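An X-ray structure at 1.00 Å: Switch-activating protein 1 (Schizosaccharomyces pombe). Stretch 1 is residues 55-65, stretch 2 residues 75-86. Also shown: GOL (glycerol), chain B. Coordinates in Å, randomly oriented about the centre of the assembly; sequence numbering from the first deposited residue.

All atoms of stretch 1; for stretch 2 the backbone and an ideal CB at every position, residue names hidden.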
# COMPACT_ATOMS: atom_id res chain seq x y z
N LYS A 55 10.19 -2.51 -12.00
CA LYS A 55 11.20 -1.77 -11.21
C LYS A 55 10.72 -1.64 -9.75
O LYS A 55 10.83 -0.57 -9.09
CB LYS A 55 11.56 -0.43 -11.80
CG LYS A 55 12.13 -0.54 -13.18
CD LYS A 55 12.69 0.71 -13.74
CE LYS A 55 13.16 0.44 -15.17
NZ LYS A 55 14.27 -0.50 -15.17
N THR A 56 10.19 -2.72 -9.22
CA THR A 56 9.68 -2.70 -7.89
C THR A 56 10.74 -2.48 -6.82
O THR A 56 10.46 -1.83 -5.81
CB THR A 56 8.88 -3.96 -7.55
OG1 THR A 56 9.79 -5.05 -7.58
CG2 THR A 56 7.75 -4.15 -8.48
N SER A 57 11.94 -3.02 -7.04
CA SER A 57 12.98 -2.94 -6.00
C SER A 57 13.26 -1.50 -5.62
O SER A 57 13.30 -1.15 -4.43
CB SER A 57 14.24 -3.64 -6.50
OG SER A 57 15.31 -3.54 -5.57
N GLU A 58 13.46 -0.63 -6.62
CA GLU A 58 13.78 0.76 -6.33
C GLU A 58 12.66 1.42 -5.53
O GLU A 58 12.92 2.25 -4.64
CB GLU A 58 13.97 1.54 -7.63
CG GLU A 58 15.16 1.17 -8.49
CD GLU A 58 14.99 1.65 -9.92
OE1 GLU A 58 15.25 0.86 -10.85
OE2 GLU A 58 14.59 2.83 -10.10
N PHE A 59 11.42 1.07 -5.85
CA PHE A 59 10.27 1.69 -5.21
C PHE A 59 10.15 1.26 -3.75
O PHE A 59 10.08 2.11 -2.85
CB PHE A 59 8.99 1.36 -5.97
CG PHE A 59 7.76 1.97 -5.36
CD1 PHE A 59 7.47 3.32 -5.53
CD2 PHE A 59 6.91 1.21 -4.58
CE1 PHE A 59 6.36 3.88 -4.95
CE2 PHE A 59 5.80 1.77 -4.01
CZ PHE A 59 5.52 3.10 -4.19
N TYR A 60 10.12 -0.05 -3.49
CA TYR A 60 9.96 -0.49 -2.11
C TYR A 60 11.17 -0.13 -1.26
O TYR A 60 11.02 0.11 -0.05
CB TYR A 60 9.57 -1.98 -2.02
CG TYR A 60 8.21 -2.20 -2.68
CD1 TYR A 60 7.05 -1.71 -2.09
CD2 TYR A 60 8.10 -2.79 -3.93
CE1 TYR A 60 5.82 -1.82 -2.71
CE2 TYR A 60 6.87 -2.92 -4.56
CZ TYR A 60 5.74 -2.41 -3.95
OH TYR A 60 4.52 -2.47 -4.57
N ALA A 61 12.36 -0.08 -1.86
CA ALA A 61 13.52 0.38 -1.11
C ALA A 61 13.34 1.83 -0.67
O ALA A 61 13.66 2.19 0.47
CB ALA A 61 14.79 0.25 -1.94
N LYS A 62 12.86 2.69 -1.59
CA LYS A 62 12.64 4.09 -1.26
C LYS A 62 11.59 4.24 -0.17
O LYS A 62 11.76 5.04 0.76
CB LYS A 62 12.25 4.86 -2.52
CG LYS A 62 11.83 6.29 -2.21
CD LYS A 62 11.66 7.15 -3.43
CE LYS A 62 11.35 8.58 -3.04
NZ LYS A 62 11.16 9.48 -4.19
N ILE A 63 10.48 3.50 -0.28
CA ILE A 63 9.44 3.58 0.74
C ILE A 63 10.00 3.17 2.09
O ILE A 63 9.72 3.82 3.11
CB ILE A 63 8.22 2.73 0.34
CG1 ILE A 63 7.56 3.23 -0.96
CG2 ILE A 63 7.22 2.64 1.48
CD1 ILE A 63 7.01 4.62 -0.89
N ALA A 64 10.76 2.08 2.15
CA ALA A 64 11.33 1.67 3.42
C ALA A 64 12.21 2.76 4.00
O ALA A 64 12.17 3.04 5.21
CB ALA A 64 12.14 0.40 3.23
N ARG A 65 13.00 3.39 3.14
CA ARG A 65 13.91 4.43 3.61
C ARG A 65 13.17 5.66 4.12
O ARG A 65 13.47 6.16 5.21
CB ARG A 65 14.88 4.81 2.49
CG ARG A 65 15.79 5.94 2.88
CD ARG A 65 16.92 6.12 1.91
NE ARG A 65 17.86 5.01 1.92
CZ ARG A 65 18.86 4.87 2.79
NH1 ARG A 65 19.07 5.76 3.75
NH2 ARG A 65 19.65 3.81 2.68
N UNK A 75 13.83 -0.01 10.89
CA UNK A 75 14.57 -0.35 9.69
C UNK A 75 14.01 -1.66 9.15
O UNK A 75 13.99 -2.68 9.85
CB UNK A 75 16.07 -0.46 9.97
N UNK A 76 13.55 -1.63 7.90
CA UNK A 76 13.06 -2.80 7.20
C UNK A 76 13.94 -3.04 5.99
O UNK A 76 14.32 -2.08 5.31
CB UNK A 76 11.59 -2.63 6.79
N UNK A 77 14.26 -4.31 5.71
CA UNK A 77 14.77 -4.62 4.39
C UNK A 77 13.71 -4.30 3.33
O UNK A 77 12.53 -4.08 3.63
CB UNK A 77 15.19 -6.09 4.31
N UNK A 78 14.14 -4.28 2.08
CA UNK A 78 13.19 -4.14 0.98
C UNK A 78 12.06 -5.16 1.11
O UNK A 78 10.87 -4.83 1.02
CB UNK A 78 13.90 -4.30 -0.36
N UNK A 79 12.42 -6.43 1.30
CA UNK A 79 11.42 -7.48 1.35
C UNK A 79 10.50 -7.33 2.54
O UNK A 79 9.29 -7.55 2.43
CB UNK A 79 12.10 -8.85 1.39
N UNK A 80 11.04 -6.95 3.70
CA UNK A 80 10.19 -6.79 4.87
C UNK A 80 9.20 -5.64 4.67
O UNK A 80 8.03 -5.75 5.07
CB UNK A 80 11.04 -6.55 6.12
N UNK A 81 9.65 -4.54 4.07
CA UNK A 81 8.74 -3.42 3.81
C UNK A 81 7.64 -3.84 2.85
O UNK A 81 6.44 -3.63 3.10
CB UNK A 81 9.50 -2.22 3.24
N UNK A 82 8.03 -4.45 1.73
CA UNK A 82 7.05 -4.90 0.76
C UNK A 82 6.07 -5.89 1.39
O UNK A 82 4.87 -5.84 1.12
CB UNK A 82 7.75 -5.54 -0.44
N UNK A 83 6.56 -6.77 2.27
CA UNK A 83 5.69 -7.74 2.91
C UNK A 83 4.66 -7.06 3.81
O UNK A 83 3.52 -7.52 3.91
CB UNK A 83 6.52 -8.74 3.72
N UNK A 84 5.05 -5.97 4.49
CA UNK A 84 4.07 -5.22 5.27
C UNK A 84 2.95 -4.69 4.39
O UNK A 84 1.77 -4.73 4.76
CB UNK A 84 4.75 -4.06 6.01
N UNK A 85 3.31 -4.17 3.21
CA UNK A 85 2.30 -3.64 2.30
C UNK A 85 1.44 -4.77 1.74
O UNK A 85 0.21 -4.64 1.64
CB UNK A 85 2.96 -2.86 1.16
N UNK A 86 2.06 -5.89 1.37
CA UNK A 86 1.31 -7.06 0.91
C UNK A 86 0.28 -7.47 1.94
O UNK A 86 -0.88 -7.74 1.61
CB UNK A 86 2.25 -8.23 0.62
C1 GOL B . 0.90 -5.06 -2.43
O1 GOL B . 0.23 -6.27 -2.72
C2 GOL B . 1.99 -4.73 -3.44
O2 GOL B . 2.33 -3.38 -3.21
C3 GOL B . 3.19 -5.66 -3.26
O3 GOL B . 4.19 -5.44 -4.23

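Position 75 has an extended backbone, and its CB points away from stretch 1 with nothing of it within 5.5 Å. Almost any residue would suit. It is I75.

At 76 the CB points toward stretch 1, and the ideal CB lies 4.7 Å from A64 CB. A64 is small, so medium or large side chains fit if they can turn aside. It is H76. Its ring leads away. A water accepts from H76 N and donates to A64 O, 2.9 Å each, bridging the two backbones.

Position 77 points away and directly precedes the helix that starts at 78. Ser, Thr, Asp or Asn would suit such an N-cap. It is T77, whose OG1 accepts from the backbone N of 80 at 3.0 Å.

At 78 the CB points sideways, 4.7 Å from A61 N. The CA lies 5.0 Å from A61 CA. S57 offers a hydroxyl further along, which favours a longer polar side chain such as Glu or Gln. It is E78. Its chain extends with chi1 and chi2 both t. S57 OG donates to E78 OE1 at 2.7 Å. A water donates to E78 OE2 at 2.7 Å and also bonds T56 OG1 at 2.9 Å.

Position 79 points away, and 80 is out of reach; helix-tolerant residues suit both. They are S79 and A80.

At 81 the CB points toward stretch 1, 3.7 Å from A64 CB and 4.3 Å from Y60 O. Space is tight, so Ala, Ser, Cys or perhaps Val would suit. It is C81. Its CB packs on A64 CB, and with chi1 t its SG reaches I63 CG2 at 3.9 Å.

At 82 the CB points sideways, 4.0 Å from Y60 CG. A long aliphatic or basic chain could cover the ring. It is R82, fully extended. R82 CG lies 3.9 Å from the centroid of the Y60 ring, a CH-pi contact over the face. R82 NE donates to glycerol O3 at 3.0 Å; glycerol O2 hydrogen-bonds Y60 OH at 2.7 Å.

Positions 83 and 84 are out of reach, leaving room for polar residues. They are N83 and Q84; Q84 NE2 donates to H76 NE2 at 3.1 Å.

At 85 the CB points toward stretch 1, 4.9 Å from Y60 CE1. Leu, Ile or Met would suit. It is I85, whose CD1 meets Y60 CD1 at the ring edge, 3.8 Å away.

Position 86 points sideways, beyond reach of stretch 1. Many residues would fit. It is I86.

Stretch 2 (75-86) IHTESACRNQII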
# COMPACT_ATOMS: atom_id res chain seq x y z
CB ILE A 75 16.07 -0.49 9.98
CG1 ILE A 75 16.64 0.87 10.37
CG2 ILE A 75 16.80 -1.06 8.76
CD1 ILE A 75 18.12 0.89 10.71
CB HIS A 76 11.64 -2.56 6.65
CG HIS A 76 10.53 -2.66 7.66
ND1 HIS A 76 10.35 -1.75 8.68
CD2 HIS A 76 9.49 -3.52 7.73
CE1 HIS A 76 9.27 -2.08 9.37
NE2 HIS A 76 8.72 -3.15 8.81
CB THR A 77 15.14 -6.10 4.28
OG1 THR A 77 13.95 -6.87 4.44
CG2 THR A 77 16.17 -6.50 5.34
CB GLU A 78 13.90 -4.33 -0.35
CG GLU A 78 12.96 -4.16 -1.53
CD GLU A 78 13.55 -4.64 -2.84
OE1 GLU A 78 14.73 -4.35 -3.11
OE2 GLU A 78 12.85 -5.34 -3.60
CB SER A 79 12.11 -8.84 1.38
OG SER A 79 11.14 -9.87 1.47
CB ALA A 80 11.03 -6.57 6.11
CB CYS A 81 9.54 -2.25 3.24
SG CYS A 81 8.54 -0.86 2.72
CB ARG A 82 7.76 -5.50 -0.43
CG ARG A 82 6.86 -5.75 -1.60
CD ARG A 82 7.68 -6.32 -2.70
NE ARG A 82 6.95 -6.51 -3.94
CZ ARG A 82 7.55 -6.95 -5.03
NH1 ARG A 82 8.85 -7.22 -4.99
NH2 ARG A 82 6.88 -7.11 -6.16
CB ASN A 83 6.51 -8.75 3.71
CG ASN A 83 5.64 -9.80 4.36
OD1 ASN A 83 5.65 -9.96 5.59
ND2 ASN A 83 4.86 -10.51 3.56
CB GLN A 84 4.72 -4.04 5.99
CG GLN A 84 5.84 -4.35 6.94
CD GLN A 84 5.36 -4.96 8.23
OE1 GLN A 84 4.28 -5.52 8.30
NE2 GLN A 84 6.17 -4.84 9.29
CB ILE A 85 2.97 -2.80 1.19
CG1 ILE A 85 3.74 -1.64 1.81
CG2 ILE A 85 1.93 -2.29 0.19
CD1 ILE A 85 4.74 -1.01 0.88
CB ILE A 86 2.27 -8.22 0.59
CG1 ILE A 86 3.01 -7.89 -0.71
CG2 ILE A 86 1.53 -9.54 0.46
CD1 ILE A 86 4.16 -8.83 -1.04
O HOH W 1 11.86 -6.14 -5.93
O HOH W 2 12.43 0.84 7.01
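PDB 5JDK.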